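PDB 6NYR: Crov588 from Cafeteriavirus, which is of unknown function but folds into a nearly closed ring of leucine-rich FNIP repeats, an architecture that probably serves to bind other molecules. Local coordinates for residues S296-I310 with S318-I331. Residues are numbered along the deposited sequence; the frame is centred on the assembly and turned at random.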
loop_
_atom_site.group_PDB
_atom_site.type_symbol
_atom_site.label_atom_id
_atom_site.label_comp_id
_atom_site.label_asym_id
_atom_site.label_seq_id
_atom_site.Cartn_x
_atom_site.Cartn_y
_atom_site.Cartn_z
ATOM N N SER A 296 18.609 15.463 -21.361
ATOM C CA SER A 296 17.244 15.576 -20.869
ATOM C C SER A 296 17.025 14.861 -19.540
ATOM O O SER A 296 15.966 15.038 -18.927
ATOM C CB SER A 296 16.261 15.001 -21.900
ATOM O OG SER A 296 16.432 15.611 -23.164
ATOM N N LEU A 297 17.995 14.070 -19.086
ATOM C CA LEU A 297 17.807 13.197 -17.935
ATOM C C LEU A 297 17.321 13.966 -16.718
ATOM O O LEU A 297 17.949 14.939 -16.291
ATOM C CB LEU A 297 19.123 12.485 -17.620
ATOM C CG LEU A 297 19.062 11.266 -16.707
ATOM C CD1 LEU A 297 18.271 10.146 -17.357
ATOM C CD2 LEU A 297 20.479 10.799 -16.374
ATOM N N THR A 298 16.204 13.514 -16.152
ATOM C CA THR A 298 15.699 14.065 -14.905
ATOM C C THR A 298 15.789 13.093 -13.741
ATOM O O THR A 298 15.929 13.528 -12.597
ATOM C CB THR A 298 14.235 14.500 -15.059
ATOM O OG1 THR A 298 13.430 13.372 -15.409
ATOM C CG2 THR A 298 14.115 15.573 -16.137
ATOM N N HIS A 299 15.695 11.791 -14.003
ATOM C CA HIS A 299 15.676 10.773 -12.962
ATOM C C HIS A 299 16.760 9.746 -13.237
ATOM O O HIS A 299 16.850 9.207 -14.346
ATOM C CB HIS A 299 14.295 10.118 -12.880
ATOM C CG HIS A 299 13.231 11.036 -12.366
ATOM N ND1 HIS A 299 12.772 12.119 -13.082
ATOM C CD2 HIS A 299 12.550 11.041 -11.195
ATOM C CE1 HIS A 299 11.845 12.747 -12.379
ATOM N NE2 HIS A 299 11.690 12.113 -11.231
ATOM N N LEU A 300 17.594 9.501 -12.227
ATOM C CA LEU A 300 18.712 8.574 -12.342
ATOM C C LEU A 300 18.773 7.701 -11.101
ATOM O O LEU A 300 18.923 8.213 -9.987
ATOM C CB LEU A 300 20.029 9.330 -12.526
ATOM C CG LEU A 300 21.278 8.452 -12.639
ATOM C CD1 LEU A 300 21.130 7.452 -13.767
ATOM C CD2 LEU A 300 22.512 9.328 -12.838
ATOM N N THR A 301 18.669 6.390 -11.299
ATOM C CA THR A 301 18.716 5.415 -10.216
ATOM C C THR A 301 19.845 4.431 -10.496
ATOM O O THR A 301 19.846 3.765 -11.537
ATOM C CB THR A 301 17.384 4.668 -10.088
ATOM O OG1 THR A 301 16.337 5.593 -9.769
ATOM C CG2 THR A 301 17.460 3.591 -9.010
ATOM N N PHE A 302 20.807 4.351 -9.577
ATOM C CA PHE A 302 21.870 3.366 -9.668
ATOM C C PHE A 302 21.466 2.091 -8.925
ATOM O O PHE A 302 20.649 2.104 -8.004
ATOM C CB PHE A 302 23.185 3.901 -9.086
ATOM C CG PHE A 302 23.856 4.928 -9.944
ATOM C CD1 PHE A 302 24.500 4.559 -11.113
ATOM C CD2 PHE A 302 23.850 6.265 -9.579
ATOM C CE1 PHE A 302 25.118 5.507 -11.907
ATOM C CE2 PHE A 302 24.466 7.216 -10.372
ATOM C CZ PHE A 302 25.102 6.832 -11.536
ATOM N N GLY A 303 22.087 0.976 -9.329
ATOM C CA GLY A 303 21.894 -0.296 -8.666
ATOM C C GLY A 303 22.829 -0.476 -7.479
ATOM O O GLY A 303 23.723 0.327 -7.226
ATOM N N ASN A 304 22.639 -1.594 -6.774
ATOM C CA ASN A 304 23.279 -1.764 -5.473
ATOM C C ASN A 304 24.796 -1.854 -5.584
ATOM O O ASN A 304 25.497 -1.489 -4.635
ATOM C CB ASN A 304 22.711 -2.996 -4.766
ATOM C CG ASN A 304 21.322 -2.748 -4.199
ATOM O OD1 ASN A 304 21.034 -1.660 -3.691
ATOM N ND2 ASN A 304 20.459 -3.756 -4.273
ATOM N N ASN A 305 25.328 -2.328 -6.713
ATOM C CA ASN A 305 26.770 -2.503 -6.836
ATOM C C ASN A 305 27.503 -1.288 -7.397
ATOM O O ASN A 305 28.736 -1.234 -7.304
ATOM C CB ASN A 305 27.103 -3.705 -7.730
ATOM C CG ASN A 305 26.750 -5.023 -7.095
ATOM O OD1 ASN A 305 26.219 -5.069 -5.985
ATOM N ND2 ASN A 305 27.039 -6.114 -7.800
ATOM N N PHE A 306 26.800 -0.315 -7.971
ATOM C CA PHE A 306 27.494 0.811 -8.585
ATOM C C PHE A 306 28.334 1.552 -7.552
ATOM O O PHE A 306 27.831 1.955 -6.500
ATOM C CB PHE A 306 26.509 1.784 -9.227
ATOM C CG PHE A 306 27.172 2.983 -9.835
ATOM C CD1 PHE A 306 27.715 2.916 -11.108
ATOM C CD2 PHE A 306 27.269 4.173 -9.130
ATOM C CE1 PHE A 306 28.335 4.011 -11.669
ATOM C CE2 PHE A 306 27.889 5.273 -9.689
ATOM C CZ PHE A 306 28.422 5.192 -10.961
ATOM N N ASN A 307 29.615 1.750 -7.863
ATOM C CA ASN A 307 30.511 2.429 -6.936
ATOM C C ASN A 307 31.694 3.036 -7.680
ATOM O O ASN A 307 32.842 2.909 -7.245
ATOM C CB ASN A 307 31.001 1.459 -5.856
ATOM C CG ASN A 307 31.685 2.169 -4.697
ATOM O OD1 ASN A 307 31.546 3.379 -4.527
ATOM N ND2 ASN A 307 32.424 1.413 -3.890
ATOM N N GLN A 308 31.424 3.701 -8.797
ATOM C CA GLN A 308 32.448 4.386 -9.574
ATOM C C GLN A 308 32.331 5.888 -9.356
ATOM O O GLN A 308 31.224 6.424 -9.219
ATOM C CB GLN A 308 32.334 4.043 -11.059
ATOM C CG GLN A 308 32.507 2.559 -11.336
ATOM C CD GLN A 308 33.882 2.045 -10.935
ATOM O OE1 GLN A 308 34.910 2.597 -11.336
ATOM N NE2 GLN A 308 33.905 0.994 -10.125
ATOM N N ILE A 309 33.485 6.555 -9.304
ATOM C CA ILE A 309 33.515 7.972 -8.986
ATOM C C ILE A 309 32.824 8.775 -10.086
ATOM O O ILE A 309 32.868 8.426 -11.273
ATOM C CB ILE A 309 34.971 8.423 -8.777
ATOM C CG1 ILE A 309 35.017 9.834 -8.187
ATOM C CG2 ILE A 309 35.745 8.355 -10.090
ATOM C CD1 ILE A 309 36.289 10.123 -7.410
ATOM N N ILE A 310 32.170 9.860 -9.678
ATOM C CA ILE A 310 31.490 10.779 -10.584
ATOM C C ILE A 310 32.195 12.122 -10.481
ATOM O O ILE A 310 32.196 12.746 -9.412
ATOM C CB ILE A 310 29.998 10.918 -10.240
ATOM C CG1 ILE A 310 29.376 9.533 -10.080
ATOM C CG2 ILE A 310 29.268 11.722 -11.304
ATOM C CD1 ILE A 310 27.915 9.553 -9.706
ATOM N N SER A 318 20.066 18.930 -16.265
ATOM C CA SER A 318 18.642 18.641 -16.188
ATOM C C SER A 318 18.269 17.755 -15.006
ATOM O O SER A 318 17.091 17.704 -14.640
ATOM C CB SER A 318 18.190 17.964 -17.488
ATOM O OG SER A 318 19.069 16.900 -17.833
ATOM N N LEU A 319 19.236 17.083 -14.388
ATOM C CA LEU A 319 18.920 16.062 -13.399
ATOM C C LEU A 319 18.269 16.670 -12.165
ATOM O O LEU A 319 18.790 17.621 -11.573
ATOM C CB LEU A 319 20.183 15.302 -12.998
ATOM C CG LEU A 319 19.960 14.000 -12.227
ATOM C CD1 LEU A 319 19.375 12.926 -13.117
ATOM C CD2 LEU A 319 21.273 13.537 -11.602
ATOM N N THR A 320 17.122 16.109 -11.782
ATOM C CA THR A 320 16.403 16.523 -10.587
ATOM C C THR A 320 16.395 15.467 -9.493
ATOM O O THR A 320 16.348 15.818 -8.312
ATOM C CB THR A 320 14.947 16.873 -10.927
ATOM O OG1 THR A 320 14.278 15.710 -11.431
ATOM C CG2 THR A 320 14.888 17.983 -11.967
ATOM N N HIS A 321 16.440 14.188 -9.859
ATOM C CA HIS A 321 16.346 13.091 -8.904
ATOM C C HIS A 321 17.533 12.160 -9.094
ATOM O O HIS A 321 17.777 11.677 -10.204
ATOM C CB HIS A 321 15.028 12.333 -9.080
ATOM C CG HIS A 321 13.826 13.115 -8.649
ATOM N ND1 HIS A 321 13.318 14.163 -9.386
ATOM C CD2 HIS A 321 13.055 13.024 -7.541
ATOM C CE1 HIS A 321 12.275 14.674 -8.758
ATOM N NE2 HIS A 321 12.094 14.002 -7.635
ATOM N N LEU A 322 18.284 11.939 -8.016
ATOM C CA LEU A 322 19.424 11.031 -8.018
ATOM C C LEU A 322 19.311 10.081 -6.835
ATOM O O LEU A 322 19.127 10.523 -5.696
ATOM C CB LEU A 322 20.742 11.801 -7.953
ATOM C CG LEU A 322 22.004 10.962 -7.753
ATOM C CD1 LEU A 322 22.196 9.984 -8.890
ATOM C CD2 LEU A 322 23.220 11.880 -7.617
ATOM N N THR A 323 19.416 8.783 -7.106
ATOM C CA THR A 323 19.296 7.758 -6.076
ATOM C C THR A 323 20.446 6.770 -6.213
ATOM O O THR A 323 20.615 6.152 -7.270
ATOM C CB THR A 323 17.956 7.020 -6.174
ATOM O OG1 THR A 323 16.882 7.963 -6.073
ATOM C CG2 THR A 323 17.840 5.980 -5.069
ATOM N N PHE A 324 21.220 6.614 -5.143
ATOM C CA PHE A 324 22.345 5.692 -5.117
ATOM C C PHE A 324 21.914 4.362 -4.514
ATOM O O PHE A 324 20.952 4.275 -3.745
ATOM C CB PHE A 324 23.513 6.279 -4.316
ATOM C CG PHE A 324 24.261 7.362 -5.038
ATOM C CD1 PHE A 324 25.068 7.060 -6.125
ATOM C CD2 PHE A 324 24.158 8.683 -4.632
ATOM C CE1 PHE A 324 25.760 8.056 -6.789
ATOM C CE2 PHE A 324 24.847 9.684 -5.298
ATOM C CZ PHE A 324 25.649 9.367 -6.375
ATOM N N GLY A 325 22.658 3.318 -4.870
ATOM C CA GLY A 325 22.426 1.993 -4.346
ATOM C C GLY A 325 23.269 1.711 -3.122
ATOM O O GLY A 325 23.905 2.594 -2.544
ATOM N N ASP A 326 23.267 0.435 -2.730
ATOM C CA ASP A 326 23.898 0.021 -1.482
ATOM C C ASP A 326 25.378 0.384 -1.440
ATOM O O ASP A 326 25.884 0.856 -0.414
ATOM C CB ASP A 326 23.724 -1.488 -1.298
ATOM C CG ASP A 326 22.307 -1.878 -0.947
ATOM O OD1 ASP A 326 21.582 -1.045 -0.359
ATOM O OD2 ASP A 326 21.922 -3.027 -1.257
ATOM N N ASP A 327 26.100 0.129 -2.531
ATOM C CA ASP A 327 27.557 0.100 -2.482
ATOM C C ASP A 327 28.233 1.450 -2.697
ATOM O O ASP A 327 29.428 1.572 -2.399
ATOM C CB ASP A 327 28.100 -0.886 -3.530
ATOM C CG ASP A 327 27.891 -2.331 -3.138
ATOM O OD1 ASP A 327 27.239 -2.570 -2.100
ATOM O OD2 ASP A 327 28.371 -3.230 -3.865
ATOM N N PHE A 328 27.522 2.461 -3.194
ATOM C CA PHE A 328 28.195 3.695 -3.574
ATOM C C PHE A 328 28.815 4.377 -2.359
ATOM O O PHE A 328 28.136 4.628 -1.360
ATOM C CB PHE A 328 27.227 4.653 -4.263
ATOM C CG PHE A 328 27.883 5.905 -4.766
ATOM C CD1 PHE A 328 28.502 5.927 -6.007
ATOM C CD2 PHE A 328 27.905 7.052 -3.988
ATOM C CE1 PHE A 328 29.111 7.079 -6.470
ATOM C CE2 PHE A 328 28.523 8.203 -4.450
ATOM C CZ PHE A 328 29.123 8.212 -5.692
ATOM N N ASN A 329 30.109 4.694 -2.453
ATOM C CA ASN A 329 30.814 5.352 -1.361
ATOM C C ASN A 329 32.018 6.110 -1.902
ATOM O O ASN A 329 33.122 6.000 -1.348
ATOM C CB ASN A 329 31.268 4.326 -0.317
ATOM C CG ASN A 329 31.661 4.972 0.995
ATOM O OD1 ASN A 329 31.241 6.086 1.299
ATOM N ND2 ASN A 329 32.484 4.278 1.774
ATOM N N GLN A 330 31.815 6.858 -2.981
ATOM C CA GLN A 330 32.876 7.638 -3.595
ATOM C C GLN A 330 32.804 9.083 -3.121
ATOM O O GLN A 330 31.727 9.605 -2.820
ATOM C CB GLN A 330 32.769 7.583 -5.117
ATOM C CG GLN A 330 33.060 6.214 -5.705
ATOM C CD GLN A 330 34.465 5.739 -5.413
ATOM O OE1 GLN A 330 35.437 6.440 -5.687
ATOM N NE2 GLN A 330 34.579 4.550 -4.837
ATOM N N ILE A 331 33.972 9.727 -3.057
ATOM C CA ILE A 331 34.021 11.132 -2.683
ATOM C C ILE A 331 33.257 11.943 -3.719
ATOM O O ILE A 331 33.322 11.669 -4.925
ATOM C CB ILE A 331 35.478 11.611 -2.568
ATOM C CG1 ILE A 331 36.153 10.974 -1.352
ATOM C CG2 ILE A 331 35.538 13.132 -2.481
ATOM C CD1 ILE A 331 37.662 11.166 -1.306
HETATM O O HOH W 1 16.298 8.969 -8.483
HETATM O O HOH W 2 31.734 10.749 -7.186
HETATM O O HOH W 3 33.882 13.700 -7.043
#
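Two successive coils of the leucine-rich-repeat solenoid meet here, strands 299-301 and 321-323 pairing in parallel, with His-299 stacked on His-321. The imidazoles form an offset stack (planes 8° apart, centroids 4.2 Å), NE2 of His-299 lying over one face of the next ring. ND1 of His-321 donates to Thr-320 OG1 at the ring edge, which fixes the ring's rotation. Thr-298 O is gripped by three donors: the N atoms of Thr-320 and His-321, and Thr-320 OG1, which comes from above the carbonyl plane at 3.0 Å. On the other side of the strands, Leu-300 CD2 packs 4.0 Å from Leu-322 CD1. The Phe-302 and Phe-324 rings follow, near parallel but slid apart so that they barely overlap, Phe-302 CD2 being 3.7 Å from Phe-324 CD1. Farther along, an asparagine ladder bridges the coils. Asn-307 OD1 takes Asn-329 N (2.8 Å) from one face of its amide and Gln-330 NE2 from the opposite face; chi1 of -167°, with CG swung away from the backbone N, carries the amide across. The same pattern runs on through the neighbouring coils: His-277 on strand 277-279 and His-343 on strand 343-345 continue the histidine stack, while Asn-285 and Asn-351 extend the ladder.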